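Side-chain contacts in esterase (Staphylococcus aureus subsp. aureus USA300_TCH1516, PDB 3D7R), which is a putative esterase of the alpha/beta hydrolase fold, probably cleaving ester bonds in substrates that remain unidentified: residues D82-F87 with F147-R152; K98-H103 with D155-E160; V166-D171 with A176-F181. All blocks are in the same frame, centred on the assembly; numbering follows the deposited sequence.

Contact 1: D82-F87 with F147-R152; sequences DDMQVF and FQAIQR
Met84 and Ala149 bring the start of a sheet strand up to a helix, their CA atoms 8.1 Å apart, whereas the CA atoms of Asp82 and Arg152, at the turn, stand 9.0 Å from each other. Asp82 and Asp83 both have positive phi, as in the type I' turn of a tight two-residue hairpin, and link strand 75-81 to strand 84-90; residues 147-152 form regular helix. At these separations the backbones do not meet, and side chains fill the interval.

Met84, a selenomethionine, spans most of the interval to Ala149. Its CG lies anti to the backbone N and the chain runs straight out to the selenium, then bends at chi3 (66°). The selenium comes to rest beside the methyl of Ala149, SE to CB 3.8 Å, while the bend turns the terminal methyl onto the helix backbone, Met84 CE lying 3.7 Å from Ala149 O. This is van der Waals packing against a small residue.

One helical turn on, Asp82 and Arg152 meet more loosely. The carboxylate does not grip the guanidinium: Asp82 OD2 touches the aliphatic Arg152 CD at 3.4 Å, and from Arg152 NE it is 4.4 Å away, too far for a salt bridge. The two planes are 54° apart. Arg152 is bent at chi3, which folds the guanidinium back along its own helix, one face over Gln148 O and Ala149 CA. Opposite charges this near probably attract, though no direct bond links them.

Below the exposed charged pair the contact is buried. Met84 also packs on Pro133 of strand 129-133, the sheet neighbour of strand 84-90, and Ala149 touches Pro136 beyond it. Across helix 143-161, Phe147 and Ile150 lean on helix 173-187, so the helix is wedged between the hairpin end of the sheet and the next helix.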
loop_
_atom_site.group_PDB
_atom_site.type_symbol
_atom_site.label_atom_id
_atom_site.label_comp_id
_atom_site.label_asym_id
_atom_site.label_seq_id
_atom_site.Cartn_x
_atom_site.Cartn_y
_atom_site.Cartn_z
ATOM N N ASP A 82 -8.866 12.493 -15.233
ATOM C CA ASP A 82 -10.133 13.014 -14.724
ATOM C C ASP A 82 -9.919 13.908 -13.496
ATOM O O ASP A 82 -10.590 13.726 -12.480
ATOM C CB ASP A 82 -11.054 11.848 -14.328
ATOM C CG ASP A 82 -11.332 10.888 -15.483
ATOM O OD1 ASP A 82 -11.344 11.349 -16.642
ATOM O OD2 ASP A 82 -11.553 9.678 -15.230
ATOM N N ASP A 83 -8.976 14.844 -13.571
ATOM C CA ASP A 83 -8.671 15.732 -12.432
ATOM C C ASP A 83 -7.925 15.111 -11.245
ATOM O O ASP A 83 -7.525 15.844 -10.351
ATOM C CB ASP A 83 -9.931 16.415 -11.891
ATOM C CG ASP A 83 -10.317 17.644 -12.680
ATOM O OD1 ASP A 83 -11.518 17.769 -12.993
ATOM O OD2 ASP A 83 -9.438 18.492 -12.968
HETATM N N MSE A 84 -7.753 13.788 -11.218
HETATM C CA MSE A 84 -6.870 13.151 -10.220
HETATM C C MSE A 84 -5.415 13.277 -10.673
HETATM O O MSE A 84 -5.109 12.970 -11.820
HETATM C CB MSE A 84 -7.214 11.665 -10.072
HETATM C CG MSE A 84 -6.227 10.875 -9.195
HETATM SE SE MSE A 84 -6.763 9.031 -8.804
HETATM C CE MSE A 84 -6.659 8.247 -10.583
ATOM N N GLN A 85 -4.519 13.693 -9.779
ATOM C CA GLN A 85 -3.081 13.695 -10.064
ATOM C C GLN A 85 -2.554 12.265 -10.193
ATOM O O GLN A 85 -2.809 11.436 -9.319
ATOM C CB GLN A 85 -2.309 14.365 -8.941
ATOM C CG GLN A 85 -2.486 15.875 -8.865
ATOM C CD GLN A 85 -1.691 16.422 -7.729
ATOM O OE1 GLN A 85 -2.126 16.380 -6.584
ATOM N NE2 GLN A 85 -0.481 16.876 -8.021
ATOM N N VAL A 86 -1.810 11.999 -11.265
ATOM C CA VAL A 86 -1.080 10.734 -11.418
ATOM C C VAL A 86 0.375 11.054 -11.775
ATOM O O VAL A 86 0.645 11.707 -12.784
ATOM C CB VAL A 86 -1.686 9.789 -12.488
ATOM C CG1 VAL A 86 -0.882 8.472 -12.549
ATOM C CG2 VAL A 86 -3.158 9.462 -12.190
ATOM N N PHE A 87 1.305 10.618 -10.937
ATOM C CA PHE A 87 2.732 10.755 -11.250
ATOM C C PHE A 87 3.245 9.459 -11.862
ATOM O O PHE A 87 2.850 8.378 -11.435
ATOM C CB PHE A 87 3.519 11.085 -9.976
ATOM C CG PHE A 87 3.126 12.398 -9.373
ATOM C CD1 PHE A 87 3.758 13.574 -9.784
ATOM C CD2 PHE A 87 2.101 12.465 -8.413
ATOM C CE1 PHE A 87 3.371 14.822 -9.246
ATOM C CE2 PHE A 87 1.726 13.696 -7.859
ATOM C CZ PHE A 87 2.348 14.871 -8.282
ATOM N N PHE A 147 -11.824 3.378 -4.516
ATOM C CA PHE A 147 -11.738 2.217 -5.408
ATOM C C PHE A 147 -12.082 2.529 -6.878
ATOM O O PHE A 147 -11.460 1.978 -7.782
ATOM C CB PHE A 147 -12.554 1.031 -4.857
ATOM C CG PHE A 147 -11.824 0.247 -3.784
ATOM C CD1 PHE A 147 -10.610 -0.397 -4.072
ATOM C CD2 PHE A 147 -12.318 0.186 -2.483
ATOM C CE1 PHE A 147 -9.918 -1.114 -3.072
ATOM C CE2 PHE A 147 -11.640 -0.525 -1.484
ATOM C CZ PHE A 147 -10.441 -1.183 -1.786
ATOM N N GLN A 148 -13.045 3.414 -7.122
ATOM C CA GLN A 148 -13.377 3.780 -8.500
ATOM C C GLN A 148 -12.205 4.457 -9.194
ATOM O O GLN A 148 -11.941 4.219 -10.381
ATOM C CB GLN A 148 -14.671 4.626 -8.563
ATOM C CG GLN A 148 -15.886 3.783 -8.075
ATOM C CD GLN A 148 -17.215 4.536 -8.022
ATOM O OE1 GLN A 148 -17.266 5.762 -7.855
ATOM N NE2 GLN A 148 -18.307 3.784 -8.137
ATOM N N ALA A 149 -11.495 5.297 -8.448
ATOM C CA ALA A 149 -10.313 5.972 -8.978
ATOM C C ALA A 149 -9.196 4.990 -9.330
ATOM O O ALA A 149 -8.558 5.113 -10.370
ATOM C CB ALA A 149 -9.818 7.005 -7.997
ATOM N N ILE A 150 -8.937 4.025 -8.453
ATOM C CA ILE A 150 -7.902 3.026 -8.722
ATOM C C ILE A 150 -8.254 2.197 -9.977
ATOM O O ILE A 150 -7.396 1.963 -10.826
ATOM C CB ILE A 150 -7.635 2.160 -7.461
ATOM C CG1 ILE A 150 -7.089 3.053 -6.331
ATOM C CG2 ILE A 150 -6.640 0.997 -7.762
ATOM C CD1 ILE A 150 -6.881 2.352 -5.018
ATOM N N GLN A 151 -9.526 1.802 -10.099
ATOM C CA GLN A 151 -10.051 1.150 -11.306
ATOM C C GLN A 151 -9.739 1.944 -12.577
ATOM O O GLN A 151 -9.282 1.377 -13.574
ATOM C CB GLN A 151 -11.577 0.946 -11.190
ATOM C CG GLN A 151 -12.183 0.078 -12.314
ATOM C CD GLN A 151 -11.705 -1.380 -12.235
ATOM O OE1 GLN A 151 -11.842 -2.034 -11.196
ATOM N NE2 GLN A 151 -11.150 -1.894 -13.340
ATOM N N ARG A 152 -9.995 3.256 -12.544
ATOM C CA ARG A 152 -9.792 4.089 -13.718
ATOM C C ARG A 152 -8.319 4.104 -14.136
ATOM O O ARG A 152 -8.032 3.964 -15.322
ATOM C CB ARG A 152 -10.291 5.523 -13.493
ATOM C CG ARG A 152 -11.835 5.628 -13.433
ATOM C CD ARG A 152 -12.316 7.078 -13.189
ATOM N NE ARG A 152 -13.204 7.165 -12.014
ATOM C CZ ARG A 152 -12.963 7.894 -10.919
ATOM N NH1 ARG A 152 -11.874 8.660 -10.811
ATOM N NH2 ARG A 152 -13.842 7.873 -9.924
#

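Contact 2: K98-H103 with D155-E160; sequences KILYIH and DQLVSE. With NA (sodium ion), chain E.
Lys98 opens strand 98-102 beneath Leu157 and Glu160 of a helix running almost exactly antiparallel to it (177°), the two short axes 10.0 Å apart. The lysine first gives its aliphatic base to the contact, Lys98 CB lying 4.3 Å from Leu157 CD1. A bend at chi2 (-77°) then carries the rest of the chain across the glutamate at about a right angle. The ammonium reaches Glu160 OE1 only in a long salt bridge, NZ to OE1 3.7 Å, but water 1 closes the gap, accepting from Lys98 NZ at 2.7 Å and donating to Glu160 OE1 at 2.8 Å. Each charge has a further partner: Lys98 NZ also pairs with Glu129, and Glu160 OE2 with Arg88.

Two residues on, Leu100 points to the same side of the strand. Its CB meets Leu157 CD1 at 4.0 Å, and its CD1 touches the same methyl, so one branch of Leu157 serves both strand residues.

On the helix, Gln156, not in contact with the strand, binds the sodium ion through OE1 at 2.3 Å, while its NE2 donates to water 2, itself a sodium ligand.

Helix 143-161 is the beta-alpha-beta crossover from strand 129-133 to strand 166-171, passing over strand 98-102 between them. Leucine packing holds it to the sheet, while a hydrated ion pair, probably strengthened by Glu129 and Arg88, ties the strand's start to the helix's later part.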
loop_
_atom_site.group_PDB
_atom_site.type_symbol
_atom_site.label_atom_id
_atom_site.label_comp_id
_atom_site.label_asym_id
_atom_site.label_seq_id
_atom_site.Cartn_x
_atom_site.Cartn_y
_atom_site.Cartn_z
ATOM N N LYS A 98 4.525 -1.836 -16.277
ATOM C CA LYS A 98 4.078 -0.868 -15.269
ATOM C C LYS A 98 3.922 -1.483 -13.883
ATOM O O LYS A 98 3.495 -2.640 -13.755
ATOM C CB LYS A 98 2.715 -0.270 -15.654
ATOM C CG LYS A 98 2.493 0.045 -17.142
ATOM C CD LYS A 98 3.196 1.316 -17.561
ATOM C CE LYS A 98 2.827 1.720 -18.999
ATOM N NZ LYS A 98 3.866 2.645 -19.526
ATOM N N ILE A 99 4.229 -0.686 -12.854
ATOM C CA ILE A 99 3.801 -0.989 -11.478
ATOM C C ILE A 99 2.774 0.075 -11.076
ATOM O O ILE A 99 3.086 1.271 -11.033
ATOM C CB ILE A 99 4.963 -0.974 -10.462
ATOM C CG1 ILE A 99 5.935 -2.122 -10.734
ATOM C CG2 ILE A 99 4.416 -1.069 -9.009
ATOM C CD1 ILE A 99 7.335 -1.941 -10.081
ATOM N N LEU A 100 1.541 -0.357 -10.835
ATOM C CA LEU A 100 0.531 0.524 -10.258
ATOM C C LEU A 100 0.782 0.554 -8.763
ATOM O O LEU A 100 0.531 -0.436 -8.069
ATOM C CB LEU A 100 -0.891 -0.001 -10.554
ATOM C CG LEU A 100 -2.070 0.816 -10.005
ATOM C CD1 LEU A 100 -1.933 2.324 -10.349
ATOM C CD2 LEU A 100 -3.404 0.265 -10.515
ATOM N N TYR A 101 1.271 1.682 -8.257
ATOM C CA TYR A 101 1.648 1.757 -6.844
ATOM C C TYR A 101 0.598 2.466 -5.999
ATOM O O TYR A 101 0.323 3.650 -6.233
ATOM C CB TYR A 101 3.035 2.422 -6.645
ATOM C CG TYR A 101 3.557 2.164 -5.242
ATOM C CD1 TYR A 101 4.464 1.128 -4.988
ATOM C CD2 TYR A 101 3.096 2.913 -4.165
ATOM C CE1 TYR A 101 4.905 0.868 -3.698
ATOM C CE2 TYR A 101 3.530 2.663 -2.882
ATOM C CZ TYR A 101 4.425 1.636 -2.655
ATOM O OH TYR A 101 4.836 1.390 -1.376
ATOM N N ILE A 102 0.054 1.759 -4.999
ATOM C CA ILE A 102 -0.984 2.306 -4.104
ATOM C C ILE A 102 -0.345 2.642 -2.744
ATOM O O ILE A 102 -0.033 1.746 -1.954
ATOM C CB ILE A 102 -2.176 1.312 -3.922
ATOM C CG1 ILE A 102 -2.682 0.747 -5.281
ATOM C CG2 ILE A 102 -3.305 1.974 -3.123
ATOM C CD1 ILE A 102 -3.083 1.811 -6.353
ATOM N N HIS A 103 -0.143 3.933 -2.484
ATOM C CA HIS A 103 0.665 4.365 -1.361
ATOM C C HIS A 103 -0.062 4.224 -0.012
ATOM O O HIS A 103 -1.293 4.321 0.055
ATOM C CB HIS A 103 1.138 5.802 -1.577
ATOM C CG HIS A 103 0.052 6.823 -1.422
ATOM N ND1 HIS A 103 -0.327 7.321 -0.195
ATOM C CD2 HIS A 103 -0.717 7.457 -2.338
ATOM C CE1 HIS A 103 -1.281 8.222 -0.359
ATOM N NE2 HIS A 103 -1.533 8.326 -1.651
ATOM N N ASP A 155 -7.348 0.607 -15.506
ATOM C CA ASP A 155 -7.870 0.472 -16.866
ATOM C C ASP A 155 -7.013 1.212 -17.888
ATOM O O ASP A 155 -6.712 0.669 -18.954
ATOM C CB ASP A 155 -9.330 0.934 -16.916
ATOM C CG ASP A 155 -10.268 -0.038 -16.178
ATOM O OD1 ASP A 155 -9.832 -1.154 -15.862
ATOM O OD2 ASP A 155 -11.430 0.312 -15.920
ATOM N N GLN A 156 -6.633 2.448 -17.553
ATOM C CA GLN A 156 -5.695 3.243 -18.369
ATOM C C GLN A 156 -4.419 2.455 -18.704
ATOM O O GLN A 156 -4.081 2.312 -19.866
ATOM C CB GLN A 156 -5.337 4.562 -17.662
ATOM C CG GLN A 156 -4.404 5.471 -18.460
ATOM C CD GLN A 156 -3.962 6.729 -17.697
ATOM O OE1 GLN A 156 -3.683 6.695 -16.476
ATOM N NE2 GLN A 156 -3.862 7.848 -18.425
ATOM N N LEU A 157 -3.725 1.955 -17.682
ATOM C CA LEU A 157 -2.482 1.174 -17.849
ATOM C C LEU A 157 -2.660 -0.118 -18.676
ATOM O O LEU A 157 -1.881 -0.398 -19.590
ATOM C CB LEU A 157 -1.886 0.849 -16.469
ATOM C CG LEU A 157 -1.533 2.058 -15.581
ATOM C CD1 LEU A 157 -0.857 1.603 -14.259
ATOM C CD2 LEU A 157 -0.634 3.048 -16.317
ATOM N N VAL A 158 -3.707 -0.882 -18.387
ATOM C CA VAL A 158 -4.007 -2.092 -19.160
ATOM C C VAL A 158 -4.203 -1.759 -20.661
ATOM O O VAL A 158 -3.784 -2.524 -21.541
ATOM C CB VAL A 158 -5.247 -2.824 -18.586
ATOM C CG1 VAL A 158 -5.795 -3.884 -19.585
ATOM C CG2 VAL A 158 -4.904 -3.473 -17.256
ATOM N N SER A 159 -4.852 -0.626 -20.945
ATOM C CA SER A 159 -5.125 -0.240 -22.320
ATOM C C SER A 159 -3.802 0.093 -23.005
ATOM O O SER A 159 -3.670 -0.043 -24.228
ATOM C CB SER A 159 -6.088 0.945 -22.368
ATOM O OG SER A 159 -5.398 2.150 -22.038
ATOM N N GLU A 160 -2.814 0.505 -22.215
ATOM C CA GLU A 160 -1.508 0.858 -22.768
ATOM C C GLU A 160 -0.630 -0.358 -23.092
ATOM O O GLU A 160 -0.049 -0.444 -24.177
ATOM C CB GLU A 160 -0.764 1.826 -21.835
ATOM C CG GLU A 160 -1.375 3.212 -21.782
ATOM C CD GLU A 160 -0.731 4.091 -20.739
ATOM O OE1 GLU A 160 0.436 3.835 -20.359
ATOM O OE2 GLU A 160 -1.395 5.040 -20.294
HETATM NA NA NA E . -2.025 8.237 -16.006
HETATM O O HOH W 1 2.769 3.610 -21.817
HETATM O O HOH W 2 -2.901 10.497 -17.546
#

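Contact 3: V166-D171 with A176-F181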
loop_
_atom_site.group_PDB
_atom_site.type_symbol
_atom_site.label_atom_id
_atom_site.label_comp_id
_atom_site.label_asym_id
_atom_site.label_seq_id
_atom_site.Cartn_x
_atom_site.Cartn_y
_atom_site.Cartn_z
ATOM N N VAL A 166 1.288 -5.408 -16.329
ATOM C CA VAL A 166 0.986 -4.555 -15.192
ATOM C C VAL A 166 1.136 -5.370 -13.911
ATOM O O VAL A 166 0.639 -6.506 -13.813
ATOM C CB VAL A 166 -0.443 -3.953 -15.288
ATOM C CG1 VAL A 166 -0.747 -3.078 -14.066
ATOM C CG2 VAL A 166 -0.585 -3.123 -16.578
ATOM N N VAL A 167 1.835 -4.790 -12.947
ATOM C CA VAL A 167 1.967 -5.375 -11.620
ATOM C C VAL A 167 1.297 -4.377 -10.677
ATOM O O VAL A 167 1.389 -3.162 -10.893
ATOM C CB VAL A 167 3.466 -5.593 -11.270
ATOM C CG1 VAL A 167 3.691 -5.833 -9.776
ATOM C CG2 VAL A 167 4.094 -6.754 -12.135
ATOM N N VAL A 168 0.608 -4.877 -9.651
ATOM C CA VAL A 168 -0.003 -3.996 -8.643
ATOM C C VAL A 168 0.814 -4.123 -7.352
ATOM O O VAL A 168 1.223 -5.220 -6.991
ATOM C CB VAL A 168 -1.518 -4.300 -8.408
ATOM C CG1 VAL A 168 -2.100 -3.405 -7.291
ATOM C CG2 VAL A 168 -2.330 -4.103 -9.718
HETATM N N MSE A 169 1.091 -2.994 -6.699
HETATM C CA MSE A 169 1.894 -2.965 -5.487
HETATM C C MSE A 169 1.331 -1.904 -4.540
HETATM O O MSE A 169 0.795 -0.899 -4.988
HETATM C CB MSE A 169 3.331 -2.589 -5.859
HETATM C CG MSE A 169 4.312 -2.585 -4.706
HETATM SE SE MSE A 169 6.143 -2.254 -5.341
HETATM C CE MSE A 169 6.286 -3.668 -6.671
ATOM N N GLY A 170 1.446 -2.128 -3.238
ATOM C CA GLY A 170 1.022 -1.121 -2.259
ATOM C C GLY A 170 1.612 -1.418 -0.898
ATOM O O GLY A 170 1.969 -2.568 -0.620
ATOM N N ASP A 171 1.664 -0.401 -0.042
ATOM C CA ASP A 171 2.254 -0.548 1.283
ATOM C C ASP A 171 1.264 -0.070 2.330
ATOM O O ASP A 171 0.508 0.867 2.071
ATOM C CB ASP A 171 3.576 0.245 1.401
ATOM C CG ASP A 171 3.360 1.772 1.417
ATOM O OD1 ASP A 171 3.055 2.343 0.356
ATOM O OD2 ASP A 171 3.512 2.399 2.498
ATOM N N ALA A 176 -3.456 -3.130 1.689
ATOM C CA ALA A 176 -4.864 -3.542 1.804
ATOM C C ALA A 176 -5.669 -3.124 0.574
ATOM O O ALA A 176 -6.401 -3.938 -0.005
ATOM C CB ALA A 176 -5.508 -2.979 3.098
ATOM N N LEU A 177 -5.516 -1.874 0.146
ATOM C CA LEU A 177 -6.209 -1.386 -1.060
ATOM C C LEU A 177 -5.810 -2.207 -2.294
ATOM O O LEU A 177 -6.656 -2.599 -3.088
ATOM C CB LEU A 177 -5.903 0.099 -1.338
ATOM C CG LEU A 177 -6.441 1.224 -0.462
ATOM C CD1 LEU A 177 -6.268 2.582 -1.170
ATOM C CD2 LEU A 177 -7.933 1.010 -0.135
ATOM N N ALA A 178 -4.520 -2.479 -2.434
ATOM C CA ALA A 178 -4.013 -3.245 -3.570
ATOM C C ALA A 178 -4.609 -4.650 -3.604
ATOM O O ALA A 178 -5.113 -5.068 -4.647
ATOM C CB ALA A 178 -2.483 -3.295 -3.547
ATOM N N LEU A 179 -4.567 -5.378 -2.480
ATOM C CA LEU A 179 -5.173 -6.725 -2.450
ATOM C C LEU A 179 -6.693 -6.669 -2.695
ATOM O O LEU A 179 -7.224 -7.426 -3.515
ATOM C CB LEU A 179 -4.857 -7.472 -1.135
ATOM C CG LEU A 179 -5.569 -8.824 -0.935
ATOM C CD1 LEU A 179 -5.249 -9.835 -2.035
ATOM C CD2 LEU A 179 -5.262 -9.442 0.419
ATOM N N SER A 180 -7.390 -5.801 -1.962
ATOM C CA SER A 180 -8.833 -5.638 -2.145
ATOM C C SER A 180 -9.203 -5.274 -3.602
ATOM O O SER A 180 -10.195 -5.774 -4.155
ATOM C CB SER A 180 -9.359 -4.588 -1.162
ATOM O OG SER A 180 -10.702 -4.272 -1.443
ATOM N N PHE A 181 -8.404 -4.419 -4.226
ATOM C CA PHE A 181 -8.647 -4.036 -5.619
ATOM C C PHE A 181 -8.456 -5.222 -6.587
ATOM O O PHE A 181 -9.251 -5.427 -7.492
ATOM C CB PHE A 181 -7.786 -2.825 -6.026
ATOM C CG PHE A 181 -7.842 -2.521 -7.516
ATOM C CD1 PHE A 181 -9.003 -2.018 -8.090
ATOM C CD2 PHE A 181 -6.733 -2.767 -8.337
ATOM C CE1 PHE A 181 -9.076 -1.776 -9.467
ATOM C CE2 PHE A 181 -6.794 -2.508 -9.720
ATOM C CZ PHE A 181 -7.955 -2.013 -10.271
#
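Ala178 directs its methyl at the strand, between the Val168 side chain and the bare backbone at Gly170. Val168 meets it with one branch: CG1, anti to the backbone N (chi1 177°), lies 3.8 Å from Ala178 CB and 4.2 Å from Ala178 CA. Gly170 offers only main chain, its N 4.1 Å from Ala178 CB, and the methyl also rests near the carbonyl carbon of Met169. With no side chain on Gly170, the backbones draw together until the CA atoms of Gly170 and Ala178 are 5.6 Å apart; the short axes close to 7.0 Å at an angle of 146°.

Phe181, one turn after Ala178, directs its CB toward the strand as well, but its ring stands farther off and packs edge-to-face with Tyr154 of helix 143-161. Met169 and Asp171 leave the opposite side of the strand. Met169 packs on strand 98-102, and Asp171 is hydrogen-bonded to Tyr101, the amide of Gly104 and His115.

Strand 166-171, the sharp turn after it and helix 173-187 probably occupy the place that the nucleophile elbow has in alpha/beta hydrolases. Here the side-chain packing is apolar and buried: small residues, Gly170 and Ala178, let the helix double back closely over the strand that it follows, with the one acidic side chain, Asp171, on the strand's other face.

In the fold
Helix 143-161 serves both contact 1 and contact 2, its earlier part against strand 84-90 and its later part against strand 98-102, and Ile150 CG2 joins the two by packing on Ile102 CD1. Contact 3 brings in the next helix on the same sheet, nearest the chain's centre. The chemistry differs with position: in contact 3 the side-chain packing is apolar, contact 2 has a leucine core with a water-bridged ion pair at its border, and contact 1 pairs buried selenomethionine packing with loosely associated exposed charges. Contacts 2 and 3 are joined through neighbouring strands, where Ile102 N probably forms a backbone hydrogen bond with Met169 O, while Phe147 and Gln151 pack contact 1 against the helix of contact 3.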